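Local coordinates for protein endo-n-acetyl-beta-d-glucosaminidase (Hypocrea jecorina, PDB 4AC1) that hydrolyses the chitobiose core of N-linked glycans as a family 18 glycoside hydrolase and deglycosylates the cellulases of its fungus, at residues P3-Y8 against I31-L36; S40-Q45 against G84-S89; A155-A160 against S192-M197; T222-A227 against N259-G264. All coordinates share one frame; numbering follows the deposited sequence.

The four contacts lie round one (beta/alpha)8 barrel. Contact 1 pairs the beginnings of two neighbouring strands. At the other end, where family 18 enzymes bind substrate, contact 2 joins the end of strand 35-42 to a loop, and contacts 3 and 4 join loops. Contacts 1 and 2 share strand 35-42, yet their centres lie 24 Å apart on opposite sides of the chain's centre. Contact 3 touches contact 1 at one point, Ala-155 CB to Tyr-8 OH, 4.0 Å, and meets contact 4 through a probable hydrogen bond of 2.7 Å between Ser-192 N and Ala-227 O. The zinc ligand Glu-127 lies, by side chains, about 6 Å from Val-157 and about 8 Å from Ala-86.

Contact 1. Residues P3-Y8 against I31-L36; sequences PRLIVY and IALTHL
Ile-6 lies beside His-35 and Val-7 beside Leu-36 where strands 4-9 and 35-42 run parallel in the (beta/alpha)8 barrel, as the two strands of a beta-alpha-beta unit that passes through helix 24-27. Val-7 N donates to His-35 O, and Leu-5 O is gripped by two donors, Thr-34 N at 2.9 Å and His-35 N at 3.2 Å. On the inner side of the barrel, the His-35 ring fits into a hollow formed by Ile-6 and Arg-4: Ile-6 CG1 approaches His-35 CB to 3.8 Å, and the aliphatic part of Arg-4, extended from CG to NE, brings CD near CE1. Beyond the ring the guanidinium goes its own way, bonding through NH1 to Ala-214 O, while Trp-185 meets the imidazole edge-to-face. The outer side has a different bump. Leu-33, its CG anti to the backbone N (chi1 -175°), pushes CD1 into the notch between Leu-5 O and Val-7 CG2, 3.6 Å from the latter, and the side chains of Leu-33 and Val-7 cross at about a right angle. Leu-5 rests its CB on Ala-32 O at 3.5 Å and turns its side chain to helix 270-279. Where regular pairing has not yet begun, Thr-34 OG1 accepts from Leu-5 N at 2.9 Å (145° at the hydrogen) and is also hydrogen-bonded to His-35 ND1 at 2.7 Å, which holds the imidazole against rotation. At the Pro-3 end, where Arg-280 NH2 also bonds to Pro-3 O, one water donates to both Pro-3 O and Ala-32 O, the latter bond measuring 2.9 Å.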
loop_
_atom_site.group_PDB
_atom_site.type_symbol
_atom_site.label_atom_id
_atom_site.label_comp_id
_atom_site.label_asym_id
_atom_site.label_seq_id
_atom_site.Cartn_x
_atom_site.Cartn_y
_atom_site.Cartn_z
ATOM N N PRO A 3 6.121 -12.162 -8.608
ATOM C CA PRO A 3 5.127 -11.187 -8.170
ATOM C C PRO A 3 5.267 -10.809 -6.696
ATOM O O PRO A 3 5.631 -11.637 -5.858
ATOM C CB PRO A 3 3.809 -11.938 -8.384
ATOM C CG PRO A 3 4.162 -13.355 -8.107
ATOM C CD PRO A 3 5.546 -13.521 -8.683
ATOM N N ARG A 4 4.959 -9.558 -6.387
ATOM C CA ARG A 4 4.923 -9.098 -4.998
ATOM C C ARG A 4 3.658 -9.610 -4.321
ATOM O O ARG A 4 2.612 -9.775 -4.976
ATOM C CB ARG A 4 4.954 -7.574 -4.935
ATOM C CG ARG A 4 6.113 -6.958 -5.712
ATOM C CD ARG A 4 6.048 -5.449 -5.659
ATOM N NE ARG A 4 6.986 -4.784 -6.567
ATOM C CZ ARG A 4 6.718 -4.459 -7.832
ATOM N NH1 ARG A 4 5.560 -4.782 -8.377
ATOM N NH2 ARG A 4 7.614 -3.804 -8.563
ATOM N N LEU A 5 3.762 -9.893 -3.024
ATOM C CA LEU A 5 2.598 -10.153 -2.194
ATOM C C LEU A 5 2.670 -9.192 -1.033
ATOM O O LEU A 5 3.581 -9.276 -0.198
ATOM C CB LEU A 5 2.551 -11.599 -1.687
ATOM C CG LEU A 5 1.385 -11.934 -0.742
ATOM C CD1 LEU A 5 0.014 -11.646 -1.388
ATOM C CD2 LEU A 5 1.457 -13.374 -0.249
ATOM N N ILE A 6 1.713 -8.275 -0.993
ATOM C CA ILE A 6 1.757 -7.121 -0.115
ATOM C C ILE A 6 0.539 -7.150 0.784
ATOM O O ILE A 6 -0.570 -7.359 0.308
ATOM C CB ILE A 6 1.702 -5.840 -0.961
ATOM C CG1 ILE A 6 2.926 -5.760 -1.887
ATOM C CG2 ILE A 6 1.574 -4.583 -0.085
ATOM C CD1 ILE A 6 2.619 -5.233 -3.264
ATOM N N VAL A 7 0.739 -6.965 2.081
ATOM C CA VAL A 7 -0.364 -6.934 3.047
ATOM C C VAL A 7 -0.329 -5.613 3.810
ATOM O O VAL A 7 0.711 -5.243 4.394
ATOM C CB VAL A 7 -0.269 -8.098 4.050
ATOM C CG1 VAL A 7 -1.248 -7.896 5.229
ATOM C CG2 VAL A 7 -0.514 -9.425 3.345
ATOM N N TYR A 8 -1.449 -4.891 3.776
ATOM C CA TYR A 8 -1.644 -3.714 4.611
ATOM C C TYR A 8 -2.067 -4.124 6.015
ATOM O O TYR A 8 -2.945 -4.987 6.189
ATOM C CB TYR A 8 -2.719 -2.813 4.021
ATOM C CG TYR A 8 -2.311 -1.996 2.804
ATOM C CD1 TYR A 8 -2.448 -2.490 1.504
ATOM C CD2 TYR A 8 -1.799 -0.706 2.960
ATOM C CE1 TYR A 8 -2.068 -1.724 0.400
ATOM C CE2 TYR A 8 -1.431 0.070 1.864
ATOM C CZ TYR A 8 -1.571 -0.449 0.590
ATOM O OH TYR A 8 -1.221 0.307 -0.510
ATOM N N ILE A 31 3.770 -19.263 2.681
ATOM C CA ILE A 31 3.505 -17.837 2.469
ATOM C C ILE A 31 4.750 -17.186 1.893
ATOM O O ILE A 31 5.859 -17.370 2.420
ATOM C CB ILE A 31 3.097 -17.127 3.779
ATOM C CG1 ILE A 31 1.882 -17.819 4.416
ATOM C CG2 ILE A 31 2.794 -15.650 3.512
ATOM C CD1 ILE A 31 1.471 -17.236 5.737
ATOM N N ALA A 32 4.578 -16.448 0.799
ATOM C CA ALA A 32 5.693 -15.717 0.208
ATOM C C ALA A 32 5.405 -14.227 0.288
ATOM O O ALA A 32 5.231 -13.555 -0.734
ATOM C CB ALA A 32 5.946 -16.167 -1.240
ATOM N N LEU A 33 5.312 -13.719 1.516
ATOM C CA LEU A 33 5.058 -12.304 1.719
ATOM C C LEU A 33 6.286 -11.503 1.325
ATOM O O LEU A 33 7.377 -11.819 1.783
ATOM C CB LEU A 33 4.751 -12.034 3.188
ATOM C CG LEU A 33 4.350 -10.599 3.524
ATOM C CD1 LEU A 33 2.962 -10.305 2.985
ATOM C CD2 LEU A 33 4.387 -10.375 5.014
ATOM N N THR A 34 6.138 -10.507 0.456
ATOM C CA THR A 34 7.284 -9.672 0.096
ATOM C C THR A 34 7.293 -8.326 0.820
ATOM O O THR A 34 8.359 -7.788 1.074
ATOM C CB THR A 34 7.393 -9.473 -1.416
ATOM O OG1 THR A 34 6.202 -8.843 -1.891
ATOM C CG2 THR A 34 7.571 -10.808 -2.125
ATOM N N HIS A 35 6.113 -7.787 1.144
ATOM C CA HIS A 35 6.005 -6.457 1.736
ATOM C C HIS A 35 4.912 -6.411 2.779
ATOM O O HIS A 35 3.811 -6.915 2.530
ATOM C CB HIS A 35 5.685 -5.421 0.646
ATOM C CG HIS A 35 6.728 -5.342 -0.414
ATOM N ND1 HIS A 35 6.786 -6.234 -1.463
ATOM C CD2 HIS A 35 7.800 -4.527 -0.543
ATOM C CE1 HIS A 35 7.843 -5.957 -2.208
ATOM N NE2 HIS A 35 8.476 -4.931 -1.664
ATOM N N LEU A 36 5.187 -5.759 3.906
ATOM C CA LEU A 36 4.202 -5.516 4.948
ATOM C C LEU A 36 4.119 -3.997 5.082
ATOM O O LEU A 36 5.156 -3.351 5.338
ATOM C CB LEU A 36 4.635 -6.169 6.269
ATOM C CG LEU A 36 3.676 -6.207 7.476
ATOM C CD1 LEU A 36 3.474 -4.846 8.142
ATOM C CD2 LEU A 36 2.324 -6.874 7.157
HETATM O O HOH W 1 5.081 -13.482 -3.581
#

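Contact 2. Residues S40-Q45 against G84-S89; sequences SFHINQ and GAAPGS
Ile-43 and Ser-89 bring the two backbones together, their CA atoms 4.6 Å apart, just past the end of strand 35-42. The single direct bond runs from Ile-43 N to Ser-89 OG, 2.9 Å long and nearly straight at 173°. Ser-89 OG stands anti to its own carbonyl carbon (chi1 -64°), which turns it to this N-H, and Ile-43 CB and CG1 pack alongside it. One water gathers three groups: His-42 ND1, in whose ring plane it lies at 2.6 Å, Ser-89 OG and Ala-86 O. Ala-86 CB lies 3.6 Å from CE1 of His-42, and Ser-40 O sits 3.2 Å above the ring plane, toward the rim. Ile-43 O and Gly-88 O lie 3.3 Å apart, unbonded; one water donates to Ile-43 O and Pro-87 O, another bridges Gln-45 N and Gly-88 O, and Thr-94 OG1 also bonds to Gly-88 O. This joins the end of strand 35-42 to the loop after strand 77-83 at the C-terminal end of the (beta/alpha)8 barrel: Ile-43 and Ser-89 lean on Val-82, Ile-43 reaches Tyr-106 of helix 100-116, and His-42 pairs through its backbone with His-50 of strand 50-51.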
loop_
_atom_site.group_PDB
_atom_site.type_symbol
_atom_site.label_atom_id
_atom_site.label_comp_id
_atom_site.label_asym_id
_atom_site.label_seq_id
_atom_site.Cartn_x
_atom_site.Cartn_y
_atom_site.Cartn_z
ATOM N N SER A 40 -2.409 3.388 9.275
ATOM C CA SER A 40 -2.162 4.532 8.402
ATOM C C SER A 40 -1.510 5.660 9.179
ATOM O O SER A 40 -2.018 6.102 10.215
ATOM C CB SER A 40 -3.464 5.042 7.789
ATOM O OG SER A 40 -4.073 4.045 6.987
ATOM N N PHE A 41 -0.378 6.139 8.678
ATOM C CA PHE A 41 0.236 7.354 9.207
ATOM C C PHE A 41 -0.607 8.566 8.799
ATOM O O PHE A 41 -1.201 8.595 7.714
ATOM C CB PHE A 41 1.687 7.494 8.731
ATOM C CG PHE A 41 2.642 6.521 9.385
ATOM C CD1 PHE A 41 3.288 6.851 10.573
ATOM C CD2 PHE A 41 2.892 5.275 8.815
ATOM C CE1 PHE A 41 4.182 5.963 11.179
ATOM C CE2 PHE A 41 3.781 4.378 9.418
ATOM C CZ PHE A 41 4.426 4.724 10.602
ATOM N N HIS A 42 -0.673 9.535 9.708
ATOM C CA HIS A 42 -1.459 10.758 9.550
ATOM C C HIS A 42 -0.602 11.970 9.879
ATOM O O HIS A 42 0.013 12.035 10.955
ATOM C CB HIS A 42 -2.647 10.759 10.511
ATOM C CG HIS A 42 -3.533 9.565 10.380
ATOM N ND1 HIS A 42 -4.172 9.250 9.202
ATOM C CD2 HIS A 42 -3.909 8.624 11.278
ATOM C CE1 HIS A 42 -4.888 8.153 9.373
ATOM N NE2 HIS A 42 -4.748 7.755 10.622
ATOM N N ILE A 43 -0.547 12.910 8.940
ATOM C CA ILE A 43 0.084 14.209 9.162
ATOM C C ILE A 43 -1.002 15.153 9.673
ATOM O O ILE A 43 -2.045 15.331 9.031
ATOM C CB ILE A 43 0.721 14.775 7.860
ATOM C CG1 ILE A 43 1.633 13.741 7.178
ATOM C CG2 ILE A 43 1.432 16.117 8.122
ATOM C CD1 ILE A 43 2.877 13.387 7.930
ATOM N N ASN A 44 -0.768 15.743 10.840
ATOM C CA ASN A 44 -1.769 16.576 11.504
ATOM C C ASN A 44 -1.330 18.023 11.596
ATOM O O ASN A 44 -0.299 18.309 12.202
ATOM C CB ASN A 44 -2.018 16.035 12.911
ATOM C CG ASN A 44 -2.470 14.585 12.902
ATOM O OD1 ASN A 44 -1.789 13.705 13.431
ATOM N ND2 ASN A 44 -3.607 14.324 12.265
ATOM N N GLN A 45 -2.099 18.934 10.996
ATOM C CA GLN A 45 -1.827 20.363 11.140
ATOM C C GLN A 45 -1.706 20.708 12.627
ATOM O O GLN A 45 -2.567 20.341 13.426
ATOM C CB GLN A 45 -2.928 21.214 10.493
ATOM C CG GLN A 45 -2.726 22.723 10.710
ATOM C CD GLN A 45 -3.880 23.581 10.229
ATOM O OE1 GLN A 45 -3.675 24.529 9.477
ATOM N NE2 GLN A 45 -5.089 23.272 10.689
ATOM N N GLY A 84 -4.627 7.446 3.302
ATOM C CA GLY A 84 -5.814 6.613 3.417
ATOM C C GLY A 84 -7.058 7.449 3.653
ATOM O O GLY A 84 -7.136 8.611 3.241
ATOM N N ALA A 85 -8.023 6.855 4.347
ATOM C CA ALA A 85 -9.359 7.437 4.511
ATOM C C ALA A 85 -9.401 8.779 5.258
ATOM O O ALA A 85 -10.186 9.654 4.906
ATOM C CB ALA A 85 -10.290 6.430 5.189
ATOM N N ALA A 86 -8.565 8.935 6.282
ATOM C CA ALA A 86 -8.623 10.134 7.113
ATOM C C ALA A 86 -8.000 11.323 6.373
ATOM O O ALA A 86 -6.825 11.274 6.013
ATOM C CB ALA A 86 -7.940 9.891 8.437
ATOM N N PRO A 87 -8.789 12.392 6.126
ATOM C CA PRO A 87 -8.239 13.554 5.427
ATOM C C PRO A 87 -7.249 14.302 6.303
ATOM O O PRO A 87 -7.317 14.207 7.531
ATOM C CB PRO A 87 -9.465 14.455 5.198
ATOM C CG PRO A 87 -10.645 13.608 5.432
ATOM C CD PRO A 87 -10.219 12.574 6.433
ATOM N N GLY A 88 -6.339 15.041 5.684
ATOM C CA GLY A 88 -5.446 15.913 6.432
ATOM C C GLY A 88 -3.975 15.853 6.072
ATOM O O GLY A 88 -3.241 16.810 6.333
ATOM N N SER A 89 -3.534 14.749 5.463
ATOM C CA SER A 89 -2.111 14.561 5.182
ATOM C C SER A 89 -1.645 15.241 3.892
ATOM O O SER A 89 -0.459 15.525 3.745
ATOM C CB SER A 89 -1.750 13.071 5.129
ATOM O OG SER A 89 -1.940 12.449 6.386
HETATM O O HOH W 2 -4.119 10.433 6.852
HETATM O O HOH W 3 -4.479 13.555 9.077
HETATM O O HOH W 4 -3.991 17.869 9.072
#

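Contact 3. Residues A155-A160 against S192-M197; sequences APVASA and SGFGSM
Val-157 presses on the ring of Phe-194 at the tight centre of this contact between two loops, one following strand 151-154 and the other strand 185-189. Its CB comes within 3.5 Å of Phe-194 CG, and the two methyls divide the ring. CG1 stands anti to the carbonyl carbon (chi1 -56°) and lies 3.6 Å from Phe-194 CD2; CG2, between the backbone N and the carbonyl carbon, makes a CH-pi contact over one face, 3.9 Å from the ring centroid and 26° off the normal. The edge of the ring is met by Ser-159, whose OG stands near the ring plane 3.4 Å from CD1; that hydroxyl has its hydrogen-bond partner in Ser-165 O. Next along, Gly-195 has no side chain, and Ala-158 CB closes to 3.9 Å from its CA and 3.6 Å from Phe-194 O. The other side is loose. Ser-192 and Gly-193 are exposed and touch nothing of 155-160, while Ser-196 points away, its N bonding to Asp-202 of helix 201-208 and its OG to Ala-198 N. The contact rests largely on carbon packing, while Ala-160 N donates to Val-157 O in the 3-10 turn. This is consistent with a ring held mainly by packing; Gln-189, a zinc ligand with Glu-127, bonds to the 155-160 loop through NE2 to Ala-155 O and through its backbone with Pro-156 and Ala-158.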
loop_
_atom_site.group_PDB
_atom_site.type_symbol
_atom_site.label_atom_id
_atom_site.label_comp_id
_atom_site.label_asym_id
_atom_site.label_seq_id
_atom_site.Cartn_x
_atom_site.Cartn_y
_atom_site.Cartn_z
ATOM N N ALA A 155 -1.248 4.426 -4.158
ATOM C CA ALA A 155 -2.405 3.545 -4.170
ATOM C C ALA A 155 -3.568 4.173 -4.956
ATOM O O ALA A 155 -4.626 4.456 -4.392
ATOM C CB ALA A 155 -2.817 3.213 -2.727
ATOM N N PRO A 156 -3.396 4.387 -6.270
ATOM C CA PRO A 156 -4.523 4.866 -7.073
ATOM C C PRO A 156 -5.668 3.860 -7.056
ATOM O O PRO A 156 -5.437 2.657 -7.013
ATOM C CB PRO A 156 -3.932 4.918 -8.482
ATOM C CG PRO A 156 -2.831 3.898 -8.468
ATOM C CD PRO A 156 -2.255 3.955 -7.101
ATOM N N VAL A 157 -6.900 4.353 -7.111
ATOM C CA VAL A 157 -8.006 3.465 -7.422
ATOM C C VAL A 157 -7.862 3.086 -8.899
ATOM O O VAL A 157 -7.312 3.844 -9.696
ATOM C CB VAL A 157 -9.380 4.082 -7.079
ATOM C CG1 VAL A 157 -9.421 4.498 -5.617
ATOM C CG2 VAL A 157 -9.716 5.246 -7.994
ATOM N N ALA A 158 -8.338 1.906 -9.271
ATOM C CA ALA A 158 -8.040 1.380 -10.600
ATOM C C ALA A 158 -8.420 2.334 -11.739
ATOM O O ALA A 158 -7.615 2.560 -12.641
ATOM C CB ALA A 158 -8.701 0.019 -10.796
ATOM N N SER A 159 -9.624 2.908 -11.678
ATOM C CA SER A 159 -10.111 3.824 -12.713
ATOM C C SER A 159 -9.227 5.071 -12.853
ATOM O O SER A 159 -9.244 5.725 -13.888
ATOM C CB SER A 159 -11.572 4.208 -12.469
ATOM O OG SER A 159 -11.749 4.651 -11.141
ATOM N N ALA A 160 -8.464 5.415 -11.819
ATOM C CA ALA A 160 -7.546 6.562 -11.912
ATOM C C ALA A 160 -6.379 6.309 -12.860
ATOM O O ALA A 160 -5.719 7.253 -13.302
ATOM C CB ALA A 160 -7.040 6.961 -10.541
ATOM N N SER A 192 -14.354 -0.950 -4.353
ATOM C CA SER A 192 -15.102 0.269 -4.024
ATOM C C SER A 192 -15.791 0.898 -5.227
ATOM O O SER A 192 -16.245 2.043 -5.161
ATOM C CB SER A 192 -14.216 1.290 -3.302
ATOM O OG SER A 192 -13.746 0.725 -2.100
ATOM N N GLY A 193 -15.908 0.129 -6.306
ATOM C CA GLY A 193 -16.574 0.591 -7.516
ATOM C C GLY A 193 -15.606 0.983 -8.618
ATOM O O GLY A 193 -16.001 1.133 -9.761
ATOM N N PHE A 194 -14.313 1.069 -8.295
ATOM C CA PHE A 194 -13.317 1.687 -9.183
ATOM C C PHE A 194 -12.681 0.715 -10.157
ATOM O O PHE A 194 -12.063 1.117 -11.148
ATOM C CB PHE A 194 -12.254 2.410 -8.357
ATOM C CG PHE A 194 -12.817 3.520 -7.535
ATOM C CD1 PHE A 194 -13.369 4.650 -8.151
ATOM C CD2 PHE A 194 -12.842 3.437 -6.158
ATOM C CE1 PHE A 194 -13.924 5.670 -7.396
ATOM C CE2 PHE A 194 -13.372 4.457 -5.398
ATOM C CZ PHE A 194 -13.937 5.561 -6.015
ATOM N N GLY A 195 -12.833 -0.575 -9.888
ATOM C CA GLY A 195 -12.264 -1.601 -10.764
ATOM C C GLY A 195 -12.569 -2.994 -10.282
ATOM O O GLY A 195 -13.010 -3.184 -9.156
ATOM N N SER A 196 -12.301 -3.973 -11.135
ATOM C CA SER A 196 -12.591 -5.361 -10.804
ATOM C C SER A 196 -11.528 -6.312 -11.323
ATOM O O SER A 196 -11.087 -6.197 -12.471
ATOM C CB SER A 196 -13.954 -5.774 -11.351
ATOM O OG SER A 196 -14.176 -7.151 -11.109
ATOM N N MET A 197 -11.132 -7.242 -10.462
ATOM C CA MET A 197 -10.263 -8.351 -10.855
ATOM C C MET A 197 -11.045 -9.617 -11.231
ATOM O O MET A 197 -10.447 -10.682 -11.346
ATOM C CB MET A 197 -9.211 -8.651 -9.770
ATOM C CG MET A 197 -8.088 -7.616 -9.687
ATOM S SD MET A 197 -7.089 -7.479 -11.190
ATOM C CE MET A 197 -6.212 -9.031 -11.157
#

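Contact 4. Residues T222-A227 against N259-G264; sequences TTPEGA and NSLPGG
Thr-222 and Leu-261 supply the direct backbone hydrogen bond: Leu-261 N donates to Thr-222 O at 3.0 Å. Among the side chains, a water makes the polar link. It bridges Glu-225 OE1, to which it donates at 2.7 Å, Asn-259 ND2, from which it accepts at 2.8 Å, and Thr-223 OG1. The last atom also accepts from Glu-225 N at 3.2 Å, an ST turn that fixes the threonine rotation. Ser-260 OG nestles 3.2 Å from Thr-222 CB and is hydrogen-bonded to Tyr-257 O and Glu-256 O; Thr-222 OG1 is bonded to Glu-256 O as well. Among the van der Waals contacts, Thr-223 CG2, anti to its carbonyl carbon, meets Asn-259 O at 3.2 Å and the side-chain OD1 at 3.5 Å, crossing the asparagine at about a right angle. Pro-224 and Leu-261 also cross at about a right angle, their CD and CD1 tightly packed at 3.4 Å, with Trp-229 touching both. Thr-222 and Ser-260 rest on Trp-271 of helix 270-279. The whole joins the loops after strands 216-221 and 251-255, neighbouring beta-alpha loops at the C-terminal end of a TIM barrel, the end that carries the substrate cleft in family 18.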
loop_
_atom_site.group_PDB
_atom_site.type_symbol
_atom_site.label_atom_id
_atom_site.label_comp_id
_atom_site.label_asym_id
_atom_site.label_seq_id
_atom_site.Cartn_x
_atom_site.Cartn_y
_atom_site.Cartn_z
ATOM N N THR A 222 -9.711 -8.060 1.434
ATOM C CA THR A 222 -9.553 -9.397 2.001
ATOM C C THR A 222 -10.861 -9.948 2.574
ATOM O O THR A 222 -10.959 -11.143 2.879
ATOM C CB THR A 222 -8.484 -9.427 3.092
ATOM O OG1 THR A 222 -8.872 -8.542 4.146
ATOM C CG2 THR A 222 -7.111 -9.028 2.529
ATOM N N THR A 223 -11.851 -9.068 2.725
ATOM C CA THR A 223 -13.180 -9.448 3.232
ATOM C C THR A 223 -14.223 -8.692 2.420
ATOM O O THR A 223 -13.892 -7.701 1.778
ATOM C CB THR A 223 -13.407 -9.028 4.704
ATOM O OG1 THR A 223 -13.585 -7.608 4.762
ATOM C CG2 THR A 223 -12.256 -9.444 5.607
ATOM N N PRO A 224 -15.501 -9.141 2.473
ATOM C CA PRO A 224 -16.585 -8.431 1.792
ATOM C C PRO A 224 -17.159 -7.260 2.612
ATOM O O PRO A 224 -18.275 -6.783 2.331
ATOM C CB PRO A 224 -17.635 -9.532 1.548
ATOM C CG PRO A 224 -17.228 -10.696 2.347
ATOM C CD PRO A 224 -15.972 -10.388 3.102
ATOM N N GLU A 225 -16.410 -6.795 3.616
ATOM C CA GLU A 225 -16.766 -5.576 4.356
ATOM C C GLU A 225 -16.385 -4.352 3.535
ATOM O O GLU A 225 -15.446 -3.593 3.860
ATOM C CB GLU A 225 -16.090 -5.539 5.722
ATOM C CG GLU A 225 -16.539 -6.629 6.677
ATOM C CD GLU A 225 -16.161 -6.326 8.112
ATOM O OE1 GLU A 225 -15.385 -5.371 8.342
ATOM O OE2 GLU A 225 -16.645 -7.035 9.016
ATOM N N GLY A 226 -17.139 -4.160 2.466
ATOM C CA GLY A 226 -16.875 -3.125 1.509
ATOM C C GLY A 226 -17.557 -3.483 0.217
ATOM O O GLY A 226 -18.410 -4.385 0.165
ATOM N N ALA A 227 -17.195 -2.762 -0.829
ATOM C CA ALA A 227 -17.742 -3.000 -2.140
ATOM C C ALA A 227 -16.642 -3.507 -3.036
ATOM O O ALA A 227 -15.519 -3.005 -2.996
ATOM C CB ALA A 227 -18.326 -1.728 -2.702
ATOM N N ASN A 259 -8.487 -9.553 9.649
ATOM C CA ASN A 259 -9.755 -10.282 9.562
ATOM C C ASN A 259 -9.929 -10.970 8.225
ATOM O O ASN A 259 -11.032 -11.395 7.871
ATOM C CB ASN A 259 -10.942 -9.332 9.826
ATOM C CG ASN A 259 -11.031 -8.195 8.806
ATOM O OD1 ASN A 259 -10.147 -8.021 7.975
ATOM N ND2 ASN A 259 -12.102 -7.423 8.868
ATOM N N SER A 260 -8.834 -11.106 7.485
ATOM C CA SER A 260 -8.888 -11.658 6.136
ATOM C C SER A 260 -9.625 -12.981 6.046
ATOM O O SER A 260 -9.352 -13.899 6.810
ATOM C CB SER A 260 -7.483 -11.889 5.624
ATOM O OG SER A 260 -6.760 -10.684 5.512
ATOM N N LEU A 261 -10.523 -13.089 5.072
ATOM C CA LEU A 261 -11.068 -14.396 4.690
ATOM C C LEU A 261 -9.971 -15.217 4.017
ATOM O O LEU A 261 -9.075 -14.624 3.416
ATOM C CB LEU A 261 -12.270 -14.235 3.755
ATOM C CG LEU A 261 -13.519 -13.649 4.409
ATOM C CD1 LEU A 261 -14.657 -13.557 3.393
ATOM C CD2 LEU A 261 -13.967 -14.455 5.623
ATOM N N PRO A 262 -10.046 -16.564 4.080
ATOM C CA PRO A 262 -11.125 -17.389 4.644
ATOM C C PRO A 262 -11.043 -17.620 6.151
ATOM O O PRO A 262 -12.038 -18.010 6.762
ATOM C CB PRO A 262 -10.932 -18.725 3.921
ATOM C CG PRO A 262 -9.462 -18.811 3.705
ATOM C CD PRO A 262 -9.064 -17.396 3.353
ATOM N N GLY A 263 -9.884 -17.385 6.752
ATOM C CA GLY A 263 -9.672 -17.749 8.149
ATOM C C GLY A 263 -10.211 -16.766 9.174
ATOM O O GLY A 263 -10.291 -17.086 10.362
ATOM N N GLY A 264 -10.577 -15.562 8.736
ATOM C CA GLY A 264 -11.092 -14.551 9.653
ATOM C C GLY A 264 -10.088 -14.079 10.686
ATOM O O GLY A 264 -8.877 -14.246 10.536
HETATM O O HOH W 5 -13.113 -5.678 6.977
#